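Local coordinates for protein alpha-acetolactate decarboxylase (Bacillus subtilis subsp. spizizenii, PDB 6J3D) that probably catalyses the zinc-dependent decarboxylation of (2S)-2-acetolactate to (R)-acetoin, a step on the route from pyruvate to butanediol, at residues Q27-S32 / C97-F102; I70-E75 / R176-G181; F101-M106 / T222-M227; T107-A112 / D218-I223. All coordinates share one frame; numbering follows the deposited sequence. Where two conformers were deposited one is given.

Starting at the N terminus, strand 27-31 pairs with strand 97-100, and interaction 1 closes that first long loop. Segment 70-75 lies inside the loop but finds its partner, 176-181, well beyond it, so interaction 2 crosses interaction 1. The chain then runs straight from 97-102 into 101-106, where F101 and F102 belong to both interactions 1 and 3. Interaction 3 ties this connection to 222-227, and interaction 4 nests inside it by pairing 107-112 with 218-223. Interaction 2 crosses both. Strand 219-232 carries interactions 3 and 4 and lies beside strand 27-31 of interaction 1, while interaction 2 packs strand 68-72 against strand 175-184.

Interaction 1: residues Q27-S32 / C97-F102; sequences QIYQVS and CSFTFF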
loop_
_atom_site.group_PDB
_atom_site.type_symbol
_atom_site.label_atom_id
_atom_site.label_comp_id
_atom_site.label_asym_id
_atom_site.label_seq_id
_atom_site.Cartn_x
_atom_site.Cartn_y
_atom_site.Cartn_z
ATOM N N GLN A 27 9.204 2.038 9.466
ATOM C CA GLN A 27 8.636 1.633 8.194
ATOM C C GLN A 27 8.973 0.210 7.804
ATOM O O GLN A 27 10.046 -0.301 8.181
ATOM C CB GLN A 27 9.092 2.578 7.076
ATOM C CG GLN A 27 10.461 2.379 6.605
ATOM C CD GLN A 27 10.781 3.136 5.358
ATOM O OE1 GLN A 27 10.015 4.006 4.898
ATOM N NE2 GLN A 27 11.957 2.820 4.791
ATOM N N ILE A 28 8.061 -0.421 7.058
ATOM C CA ILE A 28 8.361 -1.599 6.256
ATOM C C ILE A 28 8.645 -1.124 4.837
ATOM O O ILE A 28 7.894 -0.321 4.308
ATOM C CB ILE A 28 7.211 -2.599 6.268
ATOM C CG1 ILE A 28 6.997 -3.147 7.697
ATOM C CG2 ILE A 28 7.410 -3.736 5.275
ATOM C CD1 ILE A 28 5.887 -4.034 7.728
ATOM N N TYR A 29 9.782 -1.546 4.265
ATOM C CA TYR A 29 10.148 -1.212 2.942
ATOM C C TYR A 29 9.780 -2.398 2.090
ATOM O O TYR A 29 10.349 -3.498 2.253
ATOM C CB TYR A 29 11.635 -0.872 2.855
ATOM C CG TYR A 29 12.025 -0.215 1.589
ATOM C CD1 TYR A 29 11.785 1.142 1.400
ATOM C CD2 TYR A 29 12.659 -0.929 0.583
ATOM C CE1 TYR A 29 12.144 1.771 0.228
ATOM C CE2 TYR A 29 13.030 -0.300 -0.610
ATOM C CZ TYR A 29 12.758 1.052 -0.760
ATOM O OH TYR A 29 13.072 1.740 -1.905
ATOM N N GLN A 30 8.804 -2.166 1.205
ATOM C CA GLN A 30 8.150 -3.183 0.395
ATOM C C GLN A 30 8.543 -3.065 -1.058
ATOM O O GLN A 30 8.236 -2.085 -1.710
ATOM C CB GLN A 30 6.631 -3.091 0.521
ATOM C CG GLN A 30 5.863 -4.092 -0.346
ATOM C CD GLN A 30 6.222 -5.505 -0.005
ATOM O OE1 GLN A 30 6.238 -5.858 1.212
ATOM N NE2 GLN A 30 6.583 -6.328 -1.025
ATOM N N VAL A 31 9.255 -4.064 -1.556
ATOM C CA VAL A 31 9.714 -4.077 -2.927
ATOM C C VAL A 31 8.732 -4.848 -3.774
ATOM O O VAL A 31 8.588 -6.061 -3.647
ATOM C CB VAL A 31 11.157 -4.676 -2.991
ATOM C CG1 VAL A 31 11.564 -5.042 -4.407
ATOM C CG2 VAL A 31 12.171 -3.747 -2.324
ATOM N N SER A 32 8.057 -4.113 -4.661
ATOM C CA SER A 32 7.070 -4.607 -5.608
ATOM C C SER A 32 5.871 -5.253 -4.899
ATOM O O SER A 32 5.680 -5.101 -3.677
ATOM C CB SER A 32 7.671 -5.549 -6.645
ATOM O OG SER A 32 6.855 -5.692 -7.781
ATOM N N CYS A 97 10.316 -8.456 -2.087
ATOM C CA CYS A 97 10.907 -8.628 -0.779
ATOM C C CYS A 97 10.449 -7.502 0.126
ATOM O O CYS A 97 9.845 -6.550 -0.319
ATOM C CB CYS A 97 12.456 -8.697 -0.883
ATOM S SG CYS A 97 13.236 -7.438 -1.819
ATOM N N SER A 98 10.689 -7.652 1.427
ATOM C CA SER A 98 10.208 -6.691 2.423
ATOM C C SER A 98 11.287 -6.569 3.503
ATOM O O SER A 98 11.856 -7.601 3.926
ATOM C CB SER A 98 8.970 -7.274 3.137
ATOM O OG SER A 98 7.958 -7.602 2.217
ATOM N N PHE A 99 11.586 -5.339 3.932
ATOM C CA PHE A 99 12.618 -5.102 4.927
ATOM C C PHE A 99 12.186 -4.164 6.012
ATOM O O PHE A 99 11.325 -3.296 5.810
ATOM C CB PHE A 99 13.889 -4.507 4.287
ATOM C CG PHE A 99 14.382 -5.291 3.141
ATOM C CD1 PHE A 99 15.146 -6.466 3.370
ATOM C CD2 PHE A 99 14.063 -4.937 1.849
ATOM C CE1 PHE A 99 15.575 -7.226 2.290
ATOM C CE2 PHE A 99 14.537 -5.697 0.765
ATOM C CZ PHE A 99 15.265 -6.860 0.999
ATOM N N THR A 100 12.885 -4.257 7.129
ATOM C CA THR A 100 12.729 -3.246 8.170
ATOM C C THR A 100 13.974 -3.184 9.055
ATOM O O THR A 100 14.821 -4.070 8.972
ATOM C CB THR A 100 11.451 -3.464 9.004
ATOM O OG1 THR A 100 11.111 -2.246 9.705
ATOM C CG2 THR A 100 11.560 -4.673 10.003
ATOM N N PHE A 101 14.086 -2.133 9.855
ATOM C CA PHE A 101 15.027 -2.107 10.981
ATOM C C PHE A 101 14.258 -2.607 12.199
ATOM O O PHE A 101 13.380 -1.906 12.741
ATOM C CB PHE A 101 15.628 -0.709 11.181
ATOM C CG PHE A 101 16.548 -0.311 10.093
ATOM C CD1 PHE A 101 17.839 -0.831 10.031
ATOM C CD2 PHE A 101 16.111 0.499 9.039
ATOM C CE1 PHE A 101 18.705 -0.492 8.977
ATOM C CE2 PHE A 101 16.983 0.846 8.001
ATOM C CZ PHE A 101 18.263 0.343 7.971
ATOM N N PHE A 102 14.585 -3.817 12.637
ATOM C CA PHE A 102 13.818 -4.492 13.677
ATOM C C PHE A 102 14.209 -3.941 15.030
ATOM O O PHE A 102 15.412 -3.969 15.393
ATOM C CB PHE A 102 14.084 -5.982 13.630
ATOM C CG PHE A 102 13.208 -6.790 14.514
ATOM C CD1 PHE A 102 12.039 -7.330 14.029
ATOM C CD2 PHE A 102 13.550 -7.041 15.827
ATOM C CE1 PHE A 102 11.213 -8.085 14.822
ATOM C CE2 PHE A 102 12.709 -7.814 16.643
ATOM C CZ PHE A 102 11.546 -8.348 16.135
#
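The S98 hydroxyl donates to Q30 OE1 across 2.6 Å, beside the antiparallel ladder that the backbone bonds of strands 27-31 and 97-100 build. Q30 has its CG anti to the backbone N (chi1 178°) and then bends at chi2, which lays the amide back over the neighbouring strand. That amide is held at both ends: while OE1 takes the serine proton, Q30 NE2 gives a hydrogen bond to S32 O at 3.1 Å, approaching from above the carbonyl plane. The grip should fix the rotation of the amide in a buried place. Q30 and S98 form a non-hydrogen-bonded pair, and the S98 side chain lies about 6 Å from that of the zinc ligand H197 and about 9 Å from the bound zinc.

On either side of that pair come the hydrogen-bonded ones. Y29 N bonds F99 O and F99 N bonds Y29 O, each at 2.8 Å. V31 N reaches C97 O firmly, but the return bond from C97 N to V31 O is weak. The face of Y29, V31, C97 and F99 packs through apolar atoms: V31 CB rests 3.7 Å from C97 SG, and F99 CD2 comes to the edge of the Y29 ring, whose hydroxyl bonds R232. At the far end T100 OG1 donates to Q27 O over 2.7 Å, coming in 32° off the carbonyl plane.

Interaction 2: residues I70-E75 / R176-G181; sequences IGFDGE and RGTIVG
F72 and T178 meet head-on, the phenyl ring presenting one face and the threonine laying its methyl on it. T178 CG2 stands 3.8 Å from the F72 ring centroid and only 18° off the normal, a CH-pi contact shifted toward the rim, while T178 CB touches F72 CZ at 3.6 Å. T178 OG1 is hydrogen-bonded to D139. V180 crosses the F72 side chain at about a right angle, with V180 CG1 3.8 Å from F72 CD2.

The other valine methyl meets I70. Here the two side chains pass at a slant, and I70 CG1 presses to 3.5 Å from V180 CG2, tighter than a usual carbon contact. V180 thus sits as a wedge between I70 and F72, one methyl for each. The I70 side chain is also about 4 Å from that of the zinc ligand H199, which puts this packing next to the metal site.

From F72 to E75 the chain reverses through a type I' turn, and D73 OD2 lies at the edge of the F72 ring while forming a salt bridge with R137. The two strand segments cross nearly at right angles (98°) and meet through side chains: strand 68-72 lies across strand 175-184, with residues of strands 57-61, 133-139 and 195-202 packed around the junction.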
loop_
_atom_site.group_PDB
_atom_site.type_symbol
_atom_site.label_atom_id
_atom_site.label_comp_id
_atom_site.label_asym_id
_atom_site.label_seq_id
_atom_site.Cartn_x
_atom_site.Cartn_y
_atom_site.Cartn_z
ATOM N N ILE A 70 16.043 -14.601 3.376
ATOM C CA ILE A 70 15.794 -14.412 4.798
ATOM C C ILE A 70 16.960 -13.659 5.395
ATOM O O ILE A 70 18.117 -13.923 5.039
ATOM C CB ILE A 70 15.575 -15.754 5.526
ATOM C CG1 ILE A 70 15.130 -15.529 6.960
ATOM C CG2 ILE A 70 16.847 -16.660 5.524
ATOM C CD1 ILE A 70 14.786 -16.837 7.694
ATOM N N GLY A 71 16.657 -12.741 6.324
ATOM C CA GLY A 71 17.719 -12.126 7.102
ATOM C C GLY A 71 17.281 -11.409 8.340
ATOM O O GLY A 71 16.110 -11.066 8.486
ATOM N N PHE A 72 18.244 -11.190 9.203
ATOM C CA PHE A 72 18.060 -10.581 10.492
ATOM C C PHE A 72 19.430 -10.289 11.067
ATOM O O PHE A 72 20.435 -10.912 10.653
ATOM C CB PHE A 72 17.211 -11.464 11.411
ATOM C CG PHE A 72 17.633 -12.904 11.454
ATOM C CD1 PHE A 72 18.572 -13.320 12.389
ATOM C CD2 PHE A 72 17.050 -13.846 10.616
ATOM C CE1 PHE A 72 18.951 -14.661 12.450
ATOM C CE2 PHE A 72 17.461 -15.184 10.636
ATOM C CZ PHE A 72 18.377 -15.592 11.573
ATOM N N ASP A 73 19.491 -9.327 11.999
ATOM C CA ASP A 73 20.783 -8.845 12.524
ATOM C C ASP A 73 21.758 -8.450 11.402
ATOM O O ASP A 73 23.010 -8.616 11.546
ATOM C CB ASP A 73 21.386 -9.888 13.500
ATOM C CG ASP A 73 20.504 -10.135 14.707
ATOM O OD1 ASP A 73 19.926 -9.167 15.224
ATOM O OD2 ASP A 73 20.381 -11.299 15.115
ATOM N N GLY A 74 21.212 -7.970 10.295
ATOM C CA GLY A 74 21.985 -7.476 9.162
ATOM C C GLY A 74 22.615 -8.529 8.270
ATOM O O GLY A 74 23.400 -8.179 7.393
ATOM N N GLU A 75 22.313 -9.809 8.524
ATOM C CA GLU A 75 22.948 -10.926 7.774
ATOM C C GLU A 75 21.831 -11.584 6.984
ATOM O O GLU A 75 20.861 -12.030 7.590
ATOM C CB GLU A 75 23.651 -11.952 8.692
ATOM C CG GLU A 75 24.367 -12.983 7.842
ATOM C CD GLU A 75 25.418 -13.836 8.531
ATOM O OE1 GLU A 75 25.758 -14.878 7.910
ATOM O OE2 GLU A 75 25.913 -13.490 9.639
ATOM N N ARG A 176 16.254 -26.264 15.937
ATOM C CA ARG A 176 16.508 -24.957 16.518
ATOM C C ARG A 176 16.794 -23.977 15.412
ATOM O O ARG A 176 17.454 -24.298 14.415
ATOM C CB ARG A 176 17.677 -25.004 17.523
ATOM C CG ARG A 176 17.440 -25.982 18.661
ATOM C CD ARG A 176 18.518 -25.846 19.771
ATOM N NE ARG A 176 18.409 -24.527 20.298
ATOM C CZ ARG A 176 17.643 -24.179 21.341
ATOM N NH1 ARG A 176 17.552 -22.896 21.630
ATOM N NH2 ARG A 176 16.976 -25.062 22.101
ATOM N N GLY A 177 16.261 -22.781 15.551
ATOM C CA GLY A 177 16.583 -21.741 14.591
ATOM C C GLY A 177 15.760 -20.504 14.811
ATOM O O GLY A 177 15.404 -20.210 15.937
ATOM N N THR A 178 15.545 -19.775 13.726
ATOM C CA THR A 178 14.874 -18.495 13.747
ATOM C C THR A 178 13.831 -18.422 12.638
ATOM O O THR A 178 14.123 -18.735 11.473
ATOM C CB THR A 178 15.933 -17.343 13.586
ATOM O OG1 THR A 178 16.802 -17.360 14.750
ATOM C CG2 THR A 178 15.251 -16.012 13.466
ATOM N N ILE A 179 12.631 -17.996 12.999
ATOM C CA ILE A 179 11.585 -17.653 12.060
ATOM C C ILE A 179 11.503 -16.147 12.104
ATOM O O ILE A 179 11.440 -15.564 13.179
ATOM C CB ILE A 179 10.196 -18.231 12.442
ATOM C CG1 ILE A 179 10.150 -19.735 12.263
ATOM C CG2 ILE A 179 9.073 -17.576 11.576
ATOM C CD1 ILE A 179 8.889 -20.401 12.753
ATOM N N VAL A 180 11.475 -15.518 10.944
ATOM C CA VAL A 180 11.251 -14.074 10.828
ATOM C C VAL A 180 10.230 -13.799 9.767
ATOM O O VAL A 180 10.097 -14.550 8.771
ATOM C CB VAL A 180 12.524 -13.245 10.522
ATOM C CG1 VAL A 180 13.459 -13.240 11.746
ATOM C CG2 VAL A 180 13.204 -13.711 9.241
ATOM N N GLY A 181 9.470 -12.723 9.962
ATOM C CA GLY A 181 8.591 -12.277 8.916
ATOM C C GLY A 181 7.779 -11.085 9.319
ATOM O O GLY A 181 8.122 -10.366 10.242
#

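Interaction 3: residues F101-M106 / T222-M227; sequences FFTPDM and TISQKM
D105 reaches over strand 222-226 from a classic beta bulge, in which D105 and M106 together face I223. D105 CB lies 3.5 Å from I223 O. Beyond it CG swings toward the start of Q225, and at the tip D105 OD2 accepts a hydrogen bond from Q225 N at 2.9 Å, on the anti side of the carboxylate. The same oxygen takes a proton from water 1, which also donates to Q225 O, so the acid is tied to both backbone polar groups of Q225. In the bulge itself I223 O receives a sound bond from M106 N at 3.1 Å and a weak one from D105 N, and I223 N returns a bond to M106 O.

Ahead of the bulge P104 centres an inverse gamma turn, and T103 N donates to S224 OG. F102 carries CG anti to the backbone N (chi1 -172°), which sends the ring down onto the strand: S224 CB lies over one face, and F102 CZ comes within 3.4 Å of T222 OG1, which sits obliquely to the ring. F57 stacks with the same ring. Where the connection leaves strand 97-100, K226 stretches out beyond a bend at chi2, and K226 NZ donates to F101 O at 2.8 Å, 28° off the carbonyl plane.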
loop_
_atom_site.group_PDB
_atom_site.type_symbol
_atom_site.label_atom_id
_atom_site.label_comp_id
_atom_site.label_asym_id
_atom_site.label_seq_id
_atom_site.Cartn_x
_atom_site.Cartn_y
_atom_site.Cartn_z
ATOM N N PHE A 101 14.086 -2.133 9.855
ATOM C CA PHE A 101 15.027 -2.107 10.981
ATOM C C PHE A 101 14.258 -2.607 12.199
ATOM O O PHE A 101 13.380 -1.906 12.741
ATOM C CB PHE A 101 15.628 -0.709 11.181
ATOM C CG PHE A 101 16.548 -0.311 10.093
ATOM C CD1 PHE A 101 17.839 -0.831 10.031
ATOM C CD2 PHE A 101 16.111 0.499 9.039
ATOM C CE1 PHE A 101 18.705 -0.492 8.977
ATOM C CE2 PHE A 101 16.983 0.846 8.001
ATOM C CZ PHE A 101 18.263 0.343 7.971
ATOM N N PHE A 102 14.585 -3.817 12.637
ATOM C CA PHE A 102 13.818 -4.492 13.677
ATOM C C PHE A 102 14.209 -3.941 15.030
ATOM O O PHE A 102 15.412 -3.969 15.393
ATOM C CB PHE A 102 14.084 -5.982 13.630
ATOM C CG PHE A 102 13.208 -6.790 14.514
ATOM C CD1 PHE A 102 12.039 -7.330 14.029
ATOM C CD2 PHE A 102 13.550 -7.041 15.827
ATOM C CE1 PHE A 102 11.213 -8.085 14.822
ATOM C CE2 PHE A 102 12.709 -7.814 16.643
ATOM C CZ PHE A 102 11.546 -8.348 16.135
ATOM N N THR A 103 13.206 -3.489 15.777
ATOM C CA THR A 103 13.374 -3.081 17.179
ATOM C C THR A 103 12.384 -3.926 18.027
ATOM O O THR A 103 11.214 -4.058 17.661
ATOM C CB THR A 103 13.176 -1.567 17.357
ATOM O OG1 THR A 103 11.943 -1.146 16.748
ATOM C CG2 THR A 103 14.306 -0.776 16.661
ATOM N N PRO A 104 12.843 -4.515 19.135
ATOM C CA PRO A 104 11.912 -5.392 19.868
ATOM C C PRO A 104 10.984 -4.630 20.799
ATOM O O PRO A 104 11.260 -4.506 21.997
ATOM C CB PRO A 104 12.854 -6.306 20.654
ATOM C CG PRO A 104 14.052 -5.398 20.954
ATOM C CD PRO A 104 14.214 -4.603 19.672
ATOM N N ASP A 105 9.832 -4.224 20.294
ATOM C CA ASP A 105 8.873 -3.490 21.089
ATOM C C ASP A 105 8.060 -4.350 22.093
ATOM O O ASP A 105 7.600 -3.838 23.131
ATOM C CB ASP A 105 7.933 -2.722 20.147
ATOM C CG ASP A 105 8.700 -1.919 19.092
ATOM O OD1 ASP A 105 9.848 -1.461 19.356
ATOM O OD2 ASP A 105 8.176 -1.785 17.969
ATOM N N MET A 106 7.818 -5.611 21.742
ATOM C CA MET A 106 7.162 -6.580 22.617
ATOM C C MET A 106 7.989 -7.854 22.620
ATOM O O MET A 106 8.514 -8.249 21.567
ATOM C CB MET A 106 5.752 -6.912 22.113
ATOM C CG MET A 106 4.746 -5.754 22.149
ATOM S SD MET A 106 3.341 -5.920 20.990
ATOM C CE MET A 106 3.997 -5.220 19.480
ATOM N N THR A 222 9.732 -11.947 19.569
ATOM C CA THR A 222 9.848 -10.488 19.579
ATOM C C THR A 222 9.076 -9.906 18.426
ATOM O O THR A 222 9.032 -10.473 17.356
ATOM C CB THR A 222 11.325 -10.011 19.626
ATOM O OG1 THR A 222 12.105 -10.618 18.586
ATOM C CG2 THR A 222 11.970 -10.427 20.955
ATOM N N ILE A 223 8.421 -8.783 18.707
ATOM C CA ILE A 223 7.546 -8.092 17.763
ATOM C C ILE A 223 7.945 -6.628 17.686
ATOM O O ILE A 223 8.147 -5.939 18.702
ATOM C CB ILE A 223 6.079 -8.217 18.150
ATOM C CG1 ILE A 223 5.696 -9.677 18.316
ATOM C CG2 ILE A 223 5.143 -7.517 17.101
ATOM C CD1 ILE A 223 4.357 -9.898 18.916
ATOM N N SER A 224 7.950 -6.118 16.458
ATOM C CA SER A 224 8.312 -4.732 16.188
ATOM C C SER A 224 7.153 -4.069 15.392
ATOM O O SER A 224 6.816 -4.523 14.293
ATOM C CB SER A 224 9.614 -4.705 15.376
ATOM O OG SER A 224 10.144 -3.381 15.167
ATOM N N GLN A 225 6.540 -3.025 15.958
ATOM C CA GLN A 225 5.366 -2.384 15.379
ATOM C C GLN A 225 5.809 -1.359 14.366
ATOM O O GLN A 225 6.666 -0.551 14.676
ATOM C CB GLN A 225 4.583 -1.705 16.536
ATOM C CG GLN A 225 3.446 -0.837 16.172
ATOM C CD GLN A 225 2.806 -0.162 17.401
ATOM O OE1 GLN A 225 2.775 -0.752 18.457
ATOM N NE2 GLN A 225 2.338 1.086 17.251
ATOM N N LYS A 226 5.169 -1.298 13.192
ATOM C CA LYS A 226 5.569 -0.390 12.116
ATOM C C LYS A 226 4.397 0.444 11.658
ATOM O O LYS A 226 3.331 -0.134 11.419
ATOM C CB LYS A 226 6.134 -1.158 10.943
ATOM C CG LYS A 226 7.426 -1.972 11.322
ATOM C CD LYS A 226 8.529 -1.078 11.810
ATOM C CE LYS A 226 9.689 -1.896 12.430
ATOM N NZ LYS A 226 10.744 -1.041 13.030
ATOM N N MET A 227 4.604 1.761 11.550
ATOM C CA MET A 227 3.485 2.698 11.297
ATOM C C MET A 227 3.489 3.181 9.839
ATOM O O MET A 227 2.633 3.969 9.442
ATOM C CB MET A 227 3.603 3.922 12.204
ATOM C CG MET A 227 3.525 3.617 13.673
ATOM S SD MET A 227 1.985 2.759 14.084
ATOM C CE MET A 227 0.828 4.102 14.177
HETATM O O HOH W 1 9.118 -0.207 15.917
#

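Interaction 4: residues T107-A112 / D218-I223; sequences THKIDA and DCTVTI
K109 and T220 both turn their first side-chain branch anti to the carbonyl carbon (chi1 -54° for K109 CG and -61° for T220 OG1), which sets the two chains alongside, pointing the same way. The lysine chain bends at chi2 and again at chi4, and this brings K109 NZ to T220 OG1, to which it donates at 2.8 Å. On the same face the methyl T220 CG2 touches T107 CG2 at 3.7 Å. T107 in turn runs beside T222, its OG1 against the neighbour's methyl.

On the other face, which also carries H108, the packing of I110 and V221 is apolar. Their side chains cross at a slant, with I110 CD1 3.8 Å from V221 CG2, and F119 of helix 116-126 packs on both residues. Four backbone bonds hold the strands together: H108 and V221 exchange one pair through their N and O atoms, and I110 and C219 another.

Past the last pair the ladder ends in two acids. D111 OD2 and D218 OD1, like charges, stand 4.5 Å apart. Water 2 lies within bonding reach of both and may ease their repulsion, while water 3 donates to D111 O and to D218 OD1. The whole is a regular antiparallel beta ladder, hydrogen-bonded and non-hydrogen-bonded pairs in turn, by which strand 106-110 flanks the long strand 219-232, whose other neighbour here is strand 133-139.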
loop_
_atom_site.group_PDB
_atom_site.type_symbol
_atom_site.label_atom_id
_atom_site.label_comp_id
_atom_site.label_asym_id
_atom_site.label_seq_id
_atom_site.Cartn_x
_atom_site.Cartn_y
_atom_site.Cartn_z
ATOM N N THR A 107 8.057 -8.498 23.773
ATOM C CA THR A 107 8.711 -9.787 23.925
ATOM C C THR A 107 7.790 -10.747 24.660
ATOM O O THR A 107 7.092 -10.342 25.614
ATOM C CB THR A 107 10.019 -9.655 24.686
ATOM O OG1 THR A 107 10.860 -8.683 24.024
ATOM C CG2 THR A 107 10.716 -10.981 24.725
ATOM N N HIS A 108 7.792 -12.012 24.254
ATOM C CA HIS A 108 6.963 -13.039 24.916
ATOM C C HIS A 108 7.692 -14.368 24.847
ATOM O O HIS A 108 8.151 -14.753 23.775
ATOM C CB HIS A 108 5.604 -13.124 24.185
ATOM C CG HIS A 108 4.614 -14.023 24.852
ATOM N ND1 HIS A 108 4.097 -13.765 26.106
ATOM C CD2 HIS A 108 4.089 -15.211 24.465
ATOM C CE1 HIS A 108 3.303 -14.759 26.464
ATOM N NE2 HIS A 108 3.274 -15.647 25.482
ATOM N N LYS A 109 7.747 -15.089 25.963
ATOM C CA LYS A 109 8.347 -16.404 26.012
ATOM C C LYS A 109 7.288 -17.491 25.855
ATOM O O LYS A 109 6.187 -17.394 26.431
ATOM C CB LYS A 109 9.120 -16.583 27.327
ATOM C CG LYS A 109 10.159 -15.441 27.557
ATOM C CD LYS A 109 11.608 -15.885 27.641
ATOM C CE LYS A 109 12.569 -14.692 27.286
ATOM N NZ LYS A 109 13.854 -15.077 26.550
ATOM N N ILE A 110 7.630 -18.534 25.106
ATOM C CA ILE A 110 6.720 -19.649 24.920
ATOM C C ILE A 110 7.515 -20.895 25.333
ATOM O O ILE A 110 8.525 -21.203 24.705
ATOM C CB ILE A 110 6.178 -19.703 23.477
ATOM C CG1 ILE A 110 5.140 -18.596 23.274
ATOM C CG2 ILE A 110 5.477 -21.050 23.203
ATOM C CD1 ILE A 110 4.840 -18.266 21.870
ATOM N N ASP A 111 7.072 -21.570 26.401
ATOM C CA ASP A 111 7.880 -22.641 27.041
ATOM C C ASP A 111 7.124 -23.970 27.020
ATOM O O ASP A 111 7.481 -24.889 27.736
ATOM C CB ASP A 111 8.232 -22.244 28.470
ATOM C CG ASP A 111 8.963 -20.911 28.571
ATOM O OD1 ASP A 111 8.625 -20.096 29.481
ATOM O OD2 ASP A 111 9.857 -20.664 27.744
ATOM N N ALA A 112 6.055 -24.041 26.216
ATOM C CA ALA A 112 5.241 -25.239 26.058
ATOM C C ALA A 112 4.733 -25.354 24.637
ATOM O O ALA A 112 4.562 -24.369 23.960
ATOM C CB ALA A 112 4.075 -25.242 27.071
ATOM N N ASP A 218 10.107 -24.166 22.722
ATOM C CA ASP A 218 10.836 -23.349 23.725
ATOM C C ASP A 218 11.481 -22.192 22.984
ATOM O O ASP A 218 12.579 -22.341 22.411
ATOM C CB ASP A 218 11.947 -24.147 24.451
ATOM C CG ASP A 218 11.433 -25.176 25.353
ATOM O OD1 ASP A 218 11.174 -24.841 26.549
ATOM O OD2 ASP A 218 11.389 -26.358 24.917
ATOM N N CYS A 219 10.775 -21.075 22.956
ATOM C CA CYS A 219 11.000 -19.970 22.024
ATOM C C CYS A 219 10.842 -18.635 22.689
ATOM O O CYS A 219 10.110 -18.535 23.663
ATOM C CB CYS A 219 9.977 -20.030 20.867
ATOM S SG CYS A 219 10.200 -21.501 19.870
ATOM N N THR A 220 11.545 -17.627 22.170
ATOM C CA THR A 220 11.339 -16.239 22.507
ATOM C C THR A 220 10.792 -15.539 21.279
ATOM O O THR A 220 11.368 -15.641 20.207
ATOM C CB THR A 220 12.623 -15.541 22.959
ATOM O OG1 THR A 220 13.132 -16.193 24.129
ATOM C CG2 THR A 220 12.324 -14.063 23.349
ATOM N N VAL A 221 9.683 -14.822 21.448
ATOM C CA VAL A 221 9.043 -14.122 20.354
ATOM C C VAL A 221 9.270 -12.642 20.605
ATOM O O VAL A 221 9.034 -12.158 21.717
ATOM C CB VAL A 221 7.539 -14.391 20.273
ATOM C CG1 VAL A 221 6.884 -13.610 19.087
ATOM C CG2 VAL A 221 7.301 -15.905 20.149
ATOM N N THR A 222 9.732 -11.947 19.569
ATOM C CA THR A 222 9.848 -10.488 19.579
ATOM C C THR A 222 9.076 -9.906 18.426
ATOM O O THR A 222 9.032 -10.473 17.356
ATOM C CB THR A 222 11.325 -10.011 19.626
ATOM O OG1 THR A 222 12.105 -10.618 18.586
ATOM C CG2 THR A 222 11.970 -10.427 20.955
ATOM N N ILE A 223 8.421 -8.783 18.707
ATOM C CA ILE A 223 7.546 -8.092 17.763
ATOM C C ILE A 223 7.945 -6.628 17.686
ATOM O O ILE A 223 8.147 -5.939 18.702
ATOM C CB ILE A 223 6.079 -8.217 18.150
ATOM C CG1 ILE A 223 5.696 -9.677 18.316
ATOM C CG2 ILE A 223 5.143 -7.517 17.101
ATOM C CD1 ILE A 223 4.357 -9.898 18.916
HETATM O O HOH W 2 12.003 -22.593 27.381
HETATM O O HOH W 3 9.663 -25.752 29.095
HETATM O O HOH W 4 11.649 -19.470 26.458
#